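Local coordinates for protein trans-4-hydroxy-L-proline dehydratase (Clostridioides difficile 70-100-2010, PDB 6VXC) that uses a glycyl radical to catalyse the dehydration of trans-4-hydroxy-L-proline to (S)-1-pyrroline-5-carboxylate in the anaerobic breakdown of hydroxyproline, at residues Leu479-Asn483 and Ile495-Pro500; Glu165-Phe169 and Lys475-Leu479. All blocks are in the same frame, centred on the assembly; numbering follows the deposited sequence.

Overall arrangement
Both contacts are built on helix 473-481, where they share Leu-479, and their centres are about 12 Å apart. Interaction 2 (165-169 with 475-479) is fully buried and joins parts of the chain more than 300 residues apart. Its chemistry is apolar, with a methionine packed on a lysine stem, an isoleucine and a leucine. Interaction 1 (479-483 with 495-500) lies farther from the centre of the chain, is only partly buried, and is local: the helix end meets the loop that leads toward helix 506-538. There an asparagine carboxamide, a bound water and a proline ring do the work. The helix is thus held by apolar packing inside and largely by polar groups nearer the surface.

Interaction 1: Leu479-Asn483 and Ile495-Pro500; sequences LTLNN and IETGDP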
loop_
_atom_site.group_PDB
_atom_site.type_symbol
_atom_site.label_atom_id
_atom_site.label_comp_id
_atom_site.label_asym_id
_atom_site.label_seq_id
_atom_site.Cartn_x
_atom_site.Cartn_y
_atom_site.Cartn_z
ATOM N N LEU A 479 2.812 -27.712 4.031
ATOM C CA LEU A 479 4.086 -28.277 4.466
ATOM C C LEU A 479 3.894 -29.191 5.663
ATOM O O LEU A 479 4.473 -30.278 5.707
ATOM C CB LEU A 479 5.088 -27.164 4.810
ATOM C CG LEU A 479 5.618 -26.194 3.743
ATOM C CD1 LEU A 479 6.707 -25.295 4.348
ATOM C CD2 LEU A 479 6.135 -26.917 2.506
ATOM N N THR A 480 3.083 -28.764 6.637
ATOM C CA THR A 480 2.781 -29.592 7.805
ATOM C C THR A 480 2.227 -30.950 7.396
ATOM O O THR A 480 2.610 -31.981 7.957
ATOM C CB THR A 480 1.771 -28.877 8.720
ATOM O OG1 THR A 480 2.252 -27.579 9.065
ATOM C CG2 THR A 480 1.505 -29.684 10.009
ATOM N N LEU A 481 1.261 -30.962 6.471
ATOM C CA LEU A 481 0.641 -32.206 6.031
ATOM C C LEU A 481 1.573 -33.069 5.188
ATOM O O LEU A 481 1.230 -34.217 4.906
ATOM C CB LEU A 481 -0.653 -31.910 5.267
ATOM C CG LEU A 481 -1.752 -31.223 6.093
ATOM C CD1 LEU A 481 -2.955 -30.880 5.236
ATOM C CD2 LEU A 481 -2.171 -32.091 7.247
ATOM N N ASN A 482 2.732 -32.544 4.779
ATOM C CA ASN A 482 3.713 -33.266 3.978
ATOM C C ASN A 482 5.066 -33.378 4.685
ATOM O O ASN A 482 6.077 -33.639 4.033
ATOM C CB ASN A 482 3.872 -32.589 2.616
ATOM C CG ASN A 482 2.685 -32.851 1.683
ATOM O OD1 ASN A 482 2.674 -33.832 0.947
ATOM N ND2 ASN A 482 1.681 -31.978 1.727
ATOM N N ASN A 483 5.099 -33.198 6.007
ATOM C CA ASN A 483 6.315 -33.384 6.799
ATOM C C ASN A 483 7.443 -32.488 6.294
ATOM O O ASN A 483 8.598 -32.902 6.189
ATOM C CB ASN A 483 6.723 -34.861 6.803
ATOM C CG ASN A 483 7.686 -35.223 7.920
ATOM O OD1 ASN A 483 7.813 -34.525 8.926
ATOM N ND2 ASN A 483 8.313 -36.382 7.777
ATOM N N ILE A 495 10.466 -28.104 7.918
ATOM C CA ILE A 495 11.141 -29.019 8.835
ATOM C C ILE A 495 10.311 -30.295 8.979
ATOM O O ILE A 495 9.155 -30.355 8.574
ATOM C CB ILE A 495 11.394 -28.377 10.213
ATOM C CG1 ILE A 495 10.106 -27.769 10.773
ATOM C CG2 ILE A 495 12.467 -27.306 10.098
ATOM C CD1 ILE A 495 10.187 -27.335 12.223
ATOM N N GLU A 496 10.916 -31.325 9.579
ATOM C CA GLU A 496 10.245 -32.618 9.780
ATOM C C GLU A 496 9.448 -32.589 11.074
ATOM O O GLU A 496 9.971 -32.865 12.147
ATOM C CB GLU A 496 11.251 -33.763 9.799
ATOM C CG GLU A 496 11.834 -34.107 8.443
ATOM C CD GLU A 496 12.845 -35.260 8.500
ATOM O OE1 GLU A 496 12.848 -36.024 9.495
ATOM O OE2 GLU A 496 13.634 -35.391 7.536
ATOM N N THR A 497 8.161 -32.272 10.982
ATOM C CA THR A 497 7.317 -32.271 12.172
ATOM C C THR A 497 6.579 -33.590 12.387
ATOM O O THR A 497 5.867 -33.733 13.383
ATOM C CB THR A 497 6.323 -31.095 12.125
ATOM O OG1 THR A 497 5.746 -30.986 10.821
ATOM C CG2 THR A 497 7.034 -29.793 12.472
ATOM N N GLY A 498 6.736 -34.554 11.492
ATOM C CA GLY A 498 6.146 -35.867 11.665
ATOM C C GLY A 498 5.251 -36.246 10.506
ATOM O O GLY A 498 4.767 -35.379 9.772
ATOM N N ASP A 499 5.081 -37.540 10.303
ATOM C CA ASP A 499 4.096 -38.053 9.357
ATOM C C ASP A 499 2.703 -37.769 9.896
ATOM O O ASP A 499 2.365 -38.261 10.975
ATOM C CB ASP A 499 4.304 -39.559 9.146
ATOM C CG ASP A 499 3.397 -40.130 8.068
ATOM O OD1 ASP A 499 2.237 -39.677 7.950
ATOM O OD2 ASP A 499 3.847 -41.023 7.327
ATOM N N PRO A 500 1.864 -37.005 9.190
ATOM C CA PRO A 500 0.542 -36.656 9.745
ATOM C C PRO A 500 -0.342 -37.852 10.039
ATOM O O PRO A 500 -1.239 -37.744 10.880
ATOM C CB PRO A 500 -0.090 -35.786 8.648
ATOM C CG PRO A 500 0.997 -35.446 7.710
ATOM C CD PRO A 500 2.034 -36.516 7.814
HETATM O O HOH W 1 4.033 -32.752 10.158
#
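The carboxamide of Asn-483 is sandwiched by the loop 495-500. Over one face lies the backbone of Gly-498, its O 3.5 Å from Asn-483 CG; against the other, at the oxygen end, sits Glu-496, with CA 3.2 Å from Asn-483 OD1. The one direct hydrogen bond between the segments runs from Gly-498 N to Asn-483 OD1 (2.8 Å), and the donor stands 45° out of the carbonyl plane. Thr-497 N is also near this oxygen, but at a poor angle. CG of Asn-483 is anti to its own N (chi1 -162°), which carries the amide out to the loop.

A water fills the corner beside this pair, donating to Thr-480 O (2.7 Å) and Gly-498 O (2.8 Å) and accepting from Thr-497 OG1, itself bonded to Gln-516 of helix 506-538. Farther along, the Pro-500 ring points at the helix end and presses CG to 3.1 Å from Leu-481 O, a tight fit.

With positive phi, Asn-483 is the C-prime residue of a Schellman motif that ends helix 473-481: its backbone turns the chain while its side chain holds the returning loop.

Interaction 2: Glu165-Phe169 and Lys475-Leu479; sequences EAGMF and KILEL
This is a buried, apolar contact in which Met-168, just beyond helix 158-166, packs against the side of helix 473-481, the helix that follows directly on strand 463-472. The methionine supplies most of the touching surface on its side. Its chain is bent at both chi2 (-50°) and chi3 (-57°), a hook that brings the thioether round to the helix and sets the methyl down among three side chains.

The sulfur lies across the stem of Lys-475, SD being 3.5 Å from Lys-475 CD, and the two chains cross at about a right angle. Beyond the sulfur, Met-168 CE meets Leu-479 CD1 at 3.5 Å, the two side chains approaching tip to tip. The methionine chain passes Ile-476 at a slant, with Ile-476 CG1 3.7 Å from Met-168 CE. Lys-475 and Leu-479, one turn apart, and Ile-476 beside them fall on one side of the helix and so form a surface for a single inserted group. The turn that presents Met-168 is a Schellman motif, in which Gly-167, with positive phi, is the first residue to leave helical angles. Backbone hydrogen bonding between Met-168 and Asn-472, together with the bond from Asn-472 ND2 to Gly-167 O, holds this turn against the residue just before helix 473-481.

Lys-475 plays two parts. Its methylene stem is covered by the methionine, and CE comes within 3.4 Å of Ala-166 O. A bend at chi4 (77°) then turns the ammonium group toward Glu-478, about one turn further along the helix, where NZ and OE1 form a salt bridge of 2.9 Å. Asp-486 and the carbonyl of Ile-674 also bind NZ, so the buried charge is met by two carboxylates and a carbonyl, while Glu-478 OE2 accepts from Gly-676 N.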
loop_
_atom_site.group_PDB
_atom_site.type_symbol
_atom_site.label_atom_id
_atom_site.label_comp_id
_atom_site.label_asym_id
_atom_site.label_seq_id
_atom_site.Cartn_x
_atom_site.Cartn_y
_atom_site.Cartn_z
ATOM N N GLU A 165 11.529 -18.950 -3.353
ATOM C CA GLU A 165 11.265 -19.490 -4.681
ATOM C C GLU A 165 10.027 -20.371 -4.704
ATOM O O GLU A 165 9.363 -20.463 -5.738
ATOM C CB GLU A 165 12.481 -20.270 -5.174
ATOM C CG GLU A 165 13.551 -19.383 -5.712
ATOM C CD GLU A 165 14.844 -20.127 -5.923
ATOM O OE1 GLU A 165 14.826 -21.380 -5.843
ATOM O OE2 GLU A 165 15.875 -19.459 -6.152
ATOM N N ALA A 166 9.709 -21.028 -3.592
ATOM C CA ALA A 166 8.544 -21.905 -3.502
ATOM C C ALA A 166 7.231 -21.172 -3.232
ATOM O O ALA A 166 6.178 -21.812 -3.217
ATOM C CB ALA A 166 8.759 -22.936 -2.396
ATOM N N GLY A 167 7.260 -19.870 -2.997
ATOM C CA GLY A 167 6.043 -19.148 -2.701
ATOM C C GLY A 167 5.583 -19.231 -1.262
ATOM O O GLY A 167 4.402 -18.998 -1.003
ATOM N N MET A 168 6.483 -19.536 -0.312
ATOM C CA MET A 168 6.122 -19.485 1.101
ATOM C C MET A 168 5.907 -18.048 1.571
ATOM O O MET A 168 5.157 -17.808 2.520
ATOM C CB MET A 168 7.209 -20.141 1.971
ATOM C CG MET A 168 7.490 -21.611 1.685
ATOM S SD MET A 168 5.973 -22.621 1.632
ATOM C CE MET A 168 5.226 -22.318 3.246
ATOM N N PHE A 169 6.616 -17.098 0.984
ATOM C CA PHE A 169 6.485 -15.706 1.386
ATOM C C PHE A 169 7.070 -14.850 0.274
ATOM O O PHE A 169 7.681 -15.364 -0.663
ATOM C CB PHE A 169 7.148 -15.446 2.745
ATOM C CG PHE A 169 8.629 -15.813 2.821
ATOM C CD1 PHE A 169 9.595 -15.000 2.235
ATOM C CD2 PHE A 169 9.048 -16.930 3.527
ATOM C CE1 PHE A 169 10.967 -15.311 2.342
ATOM C CE2 PHE A 169 10.416 -17.261 3.632
ATOM C CZ PHE A 169 11.375 -16.448 3.034
ATOM N N LYS A 475 -0.113 -22.501 2.796
ATOM C CA LYS A 475 0.956 -23.400 2.370
ATOM C C LYS A 475 1.802 -23.876 3.550
ATOM O O LYS A 475 2.411 -24.941 3.470
ATOM C CB LYS A 475 1.828 -22.736 1.318
ATOM C CG LYS A 475 2.746 -23.714 0.567
ATOM C CD LYS A 475 3.337 -23.063 -0.677
ATOM C CE LYS A 475 4.291 -23.991 -1.437
ATOM N NZ LYS A 475 3.554 -25.010 -2.234
ATOM N N ILE A 476 1.824 -23.136 4.654
ATOM C CA ILE A 476 2.465 -23.660 5.852
ATOM C C ILE A 476 1.717 -24.890 6.357
ATOM O O ILE A 476 2.337 -25.862 6.805
ATOM C CB ILE A 476 2.582 -22.560 6.920
ATOM C CG1 ILE A 476 3.573 -21.488 6.425
ATOM C CG2 ILE A 476 2.990 -23.147 8.285
ATOM C CD1 ILE A 476 3.700 -20.285 7.346
ATOM N N LEU A 477 0.379 -24.888 6.278
ATOM C CA LEU A 477 -0.348 -26.117 6.591
ATOM C C LEU A 477 -0.003 -27.211 5.585
ATOM O O LEU A 477 0.185 -28.371 5.962
ATOM C CB LEU A 477 -1.865 -25.874 6.629
ATOM C CG LEU A 477 -2.740 -27.117 6.912
ATOM C CD1 LEU A 477 -2.456 -27.722 8.285
ATOM C CD2 LEU A 477 -4.219 -26.795 6.801
ATOM N N GLU A 478 0.119 -26.851 4.305
ATOM C CA GLU A 478 0.482 -27.852 3.309
ATOM C C GLU A 478 1.809 -28.512 3.655
ATOM O O GLU A 478 1.909 -29.744 3.663
ATOM C CB GLU A 478 0.540 -27.216 1.917
ATOM C CG GLU A 478 0.831 -28.198 0.775
ATOM C CD GLU A 478 0.731 -27.544 -0.603
ATOM O OE1 GLU A 478 1.572 -26.689 -0.931
ATOM O OE2 GLU A 478 -0.205 -27.881 -1.357
ATOM N N LEU A 479 2.812 -27.712 4.031
ATOM C CA LEU A 479 4.086 -28.277 4.466
ATOM C C LEU A 479 3.894 -29.191 5.663
ATOM O O LEU A 479 4.473 -30.278 5.707
ATOM C CB LEU A 479 5.088 -27.164 4.810
ATOM C CG LEU A 479 5.618 -26.194 3.743
ATOM C CD1 LEU A 479 6.707 -25.295 4.348
ATOM C CD2 LEU A 479 6.135 -26.917 2.506
#